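Local coordinates for amide synthase (Vibrio cholerae, PDB 1L5A), which probably forms amide bonds as a free-standing condensation enzyme of nonribosomal peptide synthesis in the vibriobactin pathway, at residues 205-215 and 373-383. Numbering follows the deposited sequence.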
ATOM      1  N   LEU A 205     -30.688 -12.633 -29.731  1.00 42.60           N
ATOM      2  CA  LEU A 205     -31.448 -13.866 -29.826  1.00 42.27           C
ATOM      3  C   LEU A 205     -31.434 -14.667 -28.533  1.00 42.61           C
ATOM      4  O   LEU A 205     -31.795 -15.840 -28.527  1.00 47.61           O
ATOM      5  CB  LEU A 205     -30.933 -14.720 -30.970  1.00 35.18           C
ATOM      6  CG  LEU A 205     -31.128 -14.026 -32.306  1.00 37.03           C
ATOM      7  CD1 LEU A 205     -30.638 -14.940 -33.436  1.00 40.29           C
ATOM      8  CD2 LEU A 205     -32.603 -13.683 -32.465  1.00 36.70           C
ATOM      9  N   SER A 206     -31.022 -14.044 -27.435  1.00 39.23           N
ATOM     10  CA  SER A 206     -30.994 -14.739 -26.152  1.00 40.04           C
ATOM     11  C   SER A 206     -32.353 -15.353 -25.799  1.00 36.91           C
ATOM     12  O   SER A 206     -33.387 -14.777 -26.093  1.00 41.35           O
ATOM     13  CB  SER A 206     -30.594 -13.768 -25.057  1.00 40.07           C
ATOM     14  OG  SER A 206     -30.871 -14.338 -23.795  1.00 54.40           O
ATOM     15  N   HIS A 207     -32.342 -16.515 -25.157  1.00 31.78           N
ATOM     16  CA  HIS A 207     -33.556 -17.215 -24.758  1.00 34.49           C
ATOM     17  C   HIS A 207     -33.242 -17.830 -23.405  1.00 37.50           C
ATOM     18  O   HIS A 207     -32.700 -18.926 -23.328  1.00 48.27           O
ATOM     19  CB  HIS A 207     -33.895 -18.324 -25.773  1.00 42.23           C
ATOM     20  CG  HIS A 207     -35.114 -19.124 -25.426  1.00 42.86           C
ATOM     21  ND1 HIS A 207     -36.389 -18.740 -25.787  1.00 44.62           N
ATOM     22  CD2 HIS A 207     -35.254 -20.280 -24.733  1.00 46.59           C
ATOM     23  CE1 HIS A 207     -37.262 -19.624 -25.333  1.00 41.82           C
ATOM     24  NE2 HIS A 207     -36.599 -20.569 -24.689  1.00 47.12           N
ATOM     25  N   ALA A 208     -33.603 -17.129 -22.336  1.00 39.49           N
ATOM     26  CA  ALA A 208     -33.300 -17.577 -20.977  1.00 37.62           C
ATOM     27  C   ALA A 208     -34.271 -18.536 -20.313  1.00 35.47           C
ATOM     28  O   ALA A 208     -35.479 -18.401 -20.444  1.00 43.28           O
ATOM     29  CB  ALA A 208     -33.107 -16.348 -20.069  1.00 37.85           C
ATOM     30  N   VAL A 209     -33.722 -19.506 -19.597  1.00 28.87           N
ATOM     31  CA  VAL A 209     -34.520 -20.467 -18.857  1.00 37.52           C
ATOM     32  C   VAL A 209     -33.929 -20.547 -17.447  1.00 41.01           C
ATOM     33  O   VAL A 209     -32.735 -20.315 -17.250  1.00 42.95           O
ATOM     34  CB  VAL A 209     -34.529 -21.879 -19.534  1.00 39.00           C
ATOM     35  CG1 VAL A 209     -35.311 -21.807 -20.857  1.00 32.06           C
ATOM     36  CG2 VAL A 209     -33.100 -22.379 -19.775  1.00 33.89           C
ATOM     37  N   SER A 210     -34.758 -20.864 -16.459  1.00 42.14           N
ATOM     38  CA  SER A 210     -34.265 -20.923 -15.095  1.00 43.24           C
ATOM     39  C   SER A 210     -35.092 -21.773 -14.139  1.00 43.81           C
ATOM     40  O   SER A 210     -36.252 -22.089 -14.399  1.00 42.19           O
ATOM     41  CB  SER A 210     -34.140 -19.508 -14.537  1.00 40.88           C
ATOM     42  OG  SER A 210     -33.490 -19.540 -13.288  1.00 48.97           O
ATOM     43  N   LEU A 211     -34.461 -22.143 -13.028  1.00 46.38           N
ATOM     44  CA  LEU A 211     -35.080 -22.953 -11.992  1.00 47.07           C
ATOM     45  C   LEU A 211     -34.430 -22.569 -10.674  1.00 48.31           C
ATOM     46  O   LEU A 211     -33.231 -22.299 -10.627  1.00 46.74           O
ATOM     47  CB  LEU A 211     -34.837 -24.432 -12.255  1.00 48.15           C
ATOM     48  CG  LEU A 211     -35.993 -25.339 -11.862  1.00 57.42           C
ATOM     49  CD1 LEU A 211     -37.128 -25.133 -12.873  1.00 56.37           C
ATOM     50  CD2 LEU A 211     -35.535 -26.795 -11.838  1.00 55.97           C
ATOM     51  N   SER A 212     -35.222 -22.545  -9.605  1.00 49.65           N
ATOM     52  CA  SER A 212     -34.714 -22.177  -8.293  1.00 47.70           C
ATOM     53  C   SER A 212     -34.871 -23.310  -7.305  1.00 52.28           C
ATOM     54  O   SER A 212     -35.931 -23.933  -7.229  1.00 50.60           O
ATOM     55  CB  SER A 212     -35.450 -20.947  -7.759  1.00 47.87           C
ATOM     56  OG  SER A 212     -35.317 -19.843  -8.639  1.00 55.61           O
ATOM     57  N   TYR A 213     -33.805 -23.574  -6.556  1.00 55.12           N
ATOM     58  CA  TYR A 213     -33.807 -24.612  -5.542  1.00 60.64           C
ATOM     59  C   TYR A 213     -33.384 -23.991  -4.218  1.00 63.31           C
ATOM     60  O   TYR A 213     -32.305 -23.412  -4.112  1.00 62.66           O
ATOM     61  CB  TYR A 213     -32.850 -25.736  -5.920  1.00 65.85           C
ATOM     62  CG  TYR A 213     -32.567 -26.708  -4.787  1.00 79.94           C
ATOM     63  CD1 TYR A 213     -33.599 -27.422  -4.169  1.00 85.94           C
ATOM     64  CD2 TYR A 213     -31.263 -26.933  -4.348  1.00 83.49           C
ATOM     65  CE1 TYR A 213     -33.331 -28.339  -3.145  1.00 88.83           C
ATOM     66  CE2 TYR A 213     -30.985 -27.844  -3.328  1.00 86.63           C
ATOM     67  CZ  TYR A 213     -32.019 -28.543  -2.733  1.00 89.84           C
ATOM     68  OH  TYR A 213     -31.729 -29.450  -1.736  1.00 95.51           O
ATOM     69  N   THR A 214     -34.246 -24.102  -3.213  1.00 66.11           N
ATOM     70  CA  THR A 214     -33.950 -23.541  -1.902  1.00 64.69           C
ATOM     71  C   THR A 214     -33.142 -24.534  -1.085  1.00 64.80           C
ATOM     72  O   THR A 214     -33.561 -25.676  -0.872  1.00 61.97           O
ATOM     73  CB  THR A 214     -35.239 -23.190  -1.127  1.00 64.70           C
ATOM     74  OG1 THR A 214     -35.973 -22.183  -1.843  1.00 65.44           O
ATOM     75  CG2 THR A 214     -34.898 -22.666   0.254  1.00 57.60           C
ATOM     76  N   LEU A 215     -31.973 -24.087  -0.638  1.00 62.57           N
ATOM     77  CA  LEU A 215     -31.090 -24.923   0.154  1.00 59.75           C
ATOM     78  C   LEU A 215     -31.663 -25.187   1.531  1.00 58.02           C
ATOM     79  O   LEU A 215     -32.194 -24.291   2.190  1.00 52.13           O
ATOM     80  CB  LEU A 215     -29.719 -24.265   0.289  1.00 59.85           C
ATOM     81  CG  LEU A 215     -28.996 -24.088  -1.046  1.00 62.45           C
ATOM     82  CD1 LEU A 215     -27.747 -23.267  -0.837  1.00 64.80           C
ATOM     83  CD2 LEU A 215     -28.651 -25.450  -1.633  1.00 62.19           C
ATOM     84  N   GLU A 373     -32.671 -17.599   4.456  1.00 64.92           N
ATOM     85  CA  GLU A 373     -33.004 -18.469   3.348  1.00 60.86           C
ATOM     86  C   GLU A 373     -31.975 -18.211   2.259  1.00 58.05           C
ATOM     87  O   GLU A 373     -31.653 -17.062   1.951  1.00 53.41           O
ATOM     88  CB  GLU A 373     -34.412 -18.177   2.832  1.00 62.59           C
ATOM     89  CG  GLU A 373     -34.819 -19.046   1.656  1.00 69.33           C
ATOM     90  CD  GLU A 373     -36.230 -18.764   1.181  1.00 77.02           C
ATOM     91  OE1 GLU A 373     -36.624 -17.577   1.166  1.00 78.84           O
ATOM     92  OE2 GLU A 373     -36.938 -19.726   0.809  1.00 82.17           O
ATOM     93  N   LEU A 374     -31.443 -19.291   1.701  1.00 54.56           N
ATOM     94  CA  LEU A 374     -30.453 -19.204   0.641  1.00 53.06           C
ATOM     95  C   LEU A 374     -30.924 -20.047  -0.531  1.00 53.28           C
ATOM     96  O   LEU A 374     -31.058 -21.268  -0.411  1.00 52.76           O
ATOM     97  CB  LEU A 374     -29.111 -19.732   1.132  1.00 49.45           C
ATOM     98  CG  LEU A 374     -27.979 -19.699   0.113  1.00 44.90           C
ATOM     99  CD1 LEU A 374     -27.590 -18.255  -0.173  1.00 36.82           C
ATOM    100  CD2 LEU A 374     -26.803 -20.478   0.660  1.00 40.78           C
ATOM    101  N   CYS A 375     -31.175 -19.398  -1.663  1.00 52.80           N
ATOM    102  CA  CYS A 375     -31.634 -20.111  -2.856  1.00 54.61           C
ATOM    103  C   CYS A 375     -30.577 -20.159  -3.960  1.00 51.57           C
ATOM    104  O   CYS A 375     -29.687 -19.305  -4.030  1.00 53.62           O
ATOM    105  CB  CYS A 375     -32.911 -19.466  -3.403  1.00 50.39           C
ATOM    106  SG  CYS A 375     -34.209 -19.317  -2.173  1.00 54.91           S
ATOM    107  N   LEU A 376     -30.679 -21.185  -4.800  1.00 46.00           N
ATOM    108  CA  LEU A 376     -29.776 -21.378  -5.921  1.00 40.63           C
ATOM    109  C   LEU A 376     -30.595 -21.262  -7.187  1.00 40.27           C
ATOM    110  O   LEU A 376     -31.617 -21.924  -7.325  1.00 44.16           O
ATOM    111  CB  LEU A 376     -29.135 -22.765  -5.876  1.00 37.48           C
ATOM    112  CG  LEU A 376     -28.519 -23.231  -7.211  1.00 32.81           C
ATOM    113  CD1 LEU A 376     -27.438 -22.268  -7.648  1.00 37.58           C
ATOM    114  CD2 LEU A 376     -27.941 -24.621  -7.069  1.00 32.78           C
ATOM    115  N   ASP A 377     -30.157 -20.412  -8.105  1.00 40.73           N
ATOM    116  CA  ASP A 377     -30.857 -20.240  -9.364  1.00 37.24           C
ATOM    117  C   ASP A 377     -29.948 -20.715 -10.477  1.00 42.95           C
ATOM    118  O   ASP A 377     -28.830 -20.212 -10.615  1.00 41.23           O
ATOM    119  CB  ASP A 377     -31.193 -18.775  -9.612  1.00 40.53           C
ATOM    120  CG  ASP A 377     -32.018 -18.168  -8.506  1.00 46.27           C
ATOM    121  OD1 ASP A 377     -32.892 -18.871  -7.953  1.00 44.74           O
ATOM    122  OD2 ASP A 377     -31.799 -16.972  -8.204  1.00 53.30           O
ATOM    123  N   ILE A 378     -30.421 -21.681 -11.264  1.00 40.47           N
ATOM    124  CA  ILE A 378     -29.646 -22.195 -12.387  1.00 38.49           C
ATOM    125  C   ILE A 378     -30.274 -21.626 -13.654  1.00 36.99           C
ATOM    126  O   ILE A 378     -31.333 -22.064 -14.074  1.00 44.91           O
ATOM    127  CB  ILE A 378     -29.683 -23.732 -12.442  1.00 39.82           C
ATOM    128  CG1 ILE A 378     -29.416 -24.316 -11.052  1.00 44.07           C
ATOM    129  CG2 ILE A 378     -28.641 -24.241 -13.416  1.00 36.38           C
ATOM    130  CD1 ILE A 378     -28.104 -23.909 -10.463  1.00 52.40           C
ATOM    131  N   THR A 379     -29.617 -20.646 -14.259  1.00 36.36           N
ATOM    132  CA  THR A 379     -30.116 -19.999 -15.465  1.00 32.88           C
ATOM    133  C   THR A 379     -29.214 -20.213 -16.682  1.00 38.78           C
ATOM    134  O   THR A 379     -27.992 -20.081 -16.597  1.00 36.45           O
ATOM    135  CB  THR A 379     -30.243 -18.501 -15.233  1.00 34.63           C
ATOM    136  OG1 THR A 379     -31.226 -18.275 -14.221  1.00 45.81           O
ATOM    137  CG2 THR A 379     -30.627 -17.782 -16.513  1.00 28.07           C
ATOM    138  N   ALA A 380     -29.827 -20.535 -17.817  1.00 38.74           N
ATOM    139  CA  ALA A 380     -29.077 -20.756 -19.042  1.00 34.98           C
ATOM    140  C   ALA A 380     -29.722 -20.024 -20.196  1.00 35.30           C
ATOM    141  O   ALA A 380     -30.931 -19.828 -20.216  1.00 38.16           O
ATOM    142  CB  ALA A 380     -29.007 -22.238 -19.359  1.00 34.57           C
ATOM    143  N   ASP A 381     -28.896 -19.600 -21.142  1.00 32.50           N
ATOM    144  CA  ASP A 381     -29.371 -18.939 -22.342  1.00 34.70           C
ATOM    145  C   ASP A 381     -29.308 -20.031 -23.409  1.00 34.14           C
ATOM    146  O   ASP A 381     -28.229 -20.385 -23.887  1.00 33.53           O
ATOM    147  CB  ASP A 381     -28.451 -17.781 -22.718  1.00 27.30           C
ATOM    148  CG  ASP A 381     -28.534 -17.433 -24.192  1.00 37.39           C
ATOM    149  OD1 ASP A 381     -29.608 -17.658 -24.797  1.00 33.66           O
ATOM    150  OD2 ASP A 381     -27.526 -16.928 -24.742  1.00 30.45           O
ATOM    151  N   LEU A 382     -30.459 -20.573 -23.774  1.00 33.35           N
ATOM    152  CA  LEU A 382     -30.487 -21.653 -24.756  1.00 37.77           C
ATOM    153  C   LEU A 382     -29.860 -21.326 -26.111  1.00 35.17           C
ATOM    154  O   LEU A 382     -29.525 -22.230 -26.870  1.00 36.31           O
ATOM    155  CB  LEU A 382     -31.922 -22.172 -24.921  1.00 36.77           C
ATOM    156  CG  LEU A 382     -32.436 -22.771 -23.601  1.00 42.67           C
ATOM    157  CD1 LEU A 382     -33.722 -23.548 -23.815  1.00 42.38           C
ATOM    158  CD2 LEU A 382     -31.367 -23.702 -23.032  1.00 41.05           C
ATOM    159  N   ALA A 383     -29.668 -20.041 -26.391  1.00 32.44           N
ATOM    160  CA  ALA A 383     -29.067 -19.616 -27.649  1.00 31.72           C
ATOM    161  C   ALA A 383     -27.535 -19.679 -27.593  1.00 33.90           C
ATOM    162  O   ALA A 383     -26.861 -19.474 -28.599  1.00 34.22           O
ATOM    163  CB  ALA A 383     -29.509 -18.199 -27.975  1.00 29.65           C
TER
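Val209 and Leu382 meet at about a right angle, with Val209 CG1 3.8 Å from Leu382 CD1. Val209 CG2 faces the methyl of Ala380 on the same side of the sheet. The edge of the His207 ring also reaches Leu382 CD1, through CD2. At the far end, Leu215 and Leu374 run side by side.

Between these ends, strands 208-214 and 374-381 pair antiparallel. Tyr213 and Leu376 exchange two backbone hydrogen bonds, as do Val209 and Ala380. Ile378 N donates to Leu211 O at 2.9 Å.

The face of Ser210 and Ser212 is polar. Ser210 OG and Thr379 OG1 are hydrogen-bonded at 2.8 Å. Ser212 OG, set beside its own backbone N (chi1 -58°), donates to Asp377 OD1 at 2.7 Å from above the carboxylate plane. Arg367 forms a salt bridge to that same oxygen. Asp381 OD1 takes two backbone N-H groups, from His207 and Ala383, on opposite faces of its carboxylate; the latter makes an Asx turn. Asp381 OD2 is hydrogen-bonded to Ser384 OG and Tyr201 OH.

Strand 208-214 is an outermost strand, within this chain, of the mixed four-stranded condensation-domain sheet that 374-381, 362-368 and 333-337 complete. Helix 387-409 packs against Tyr213, Leu215 and Ala380.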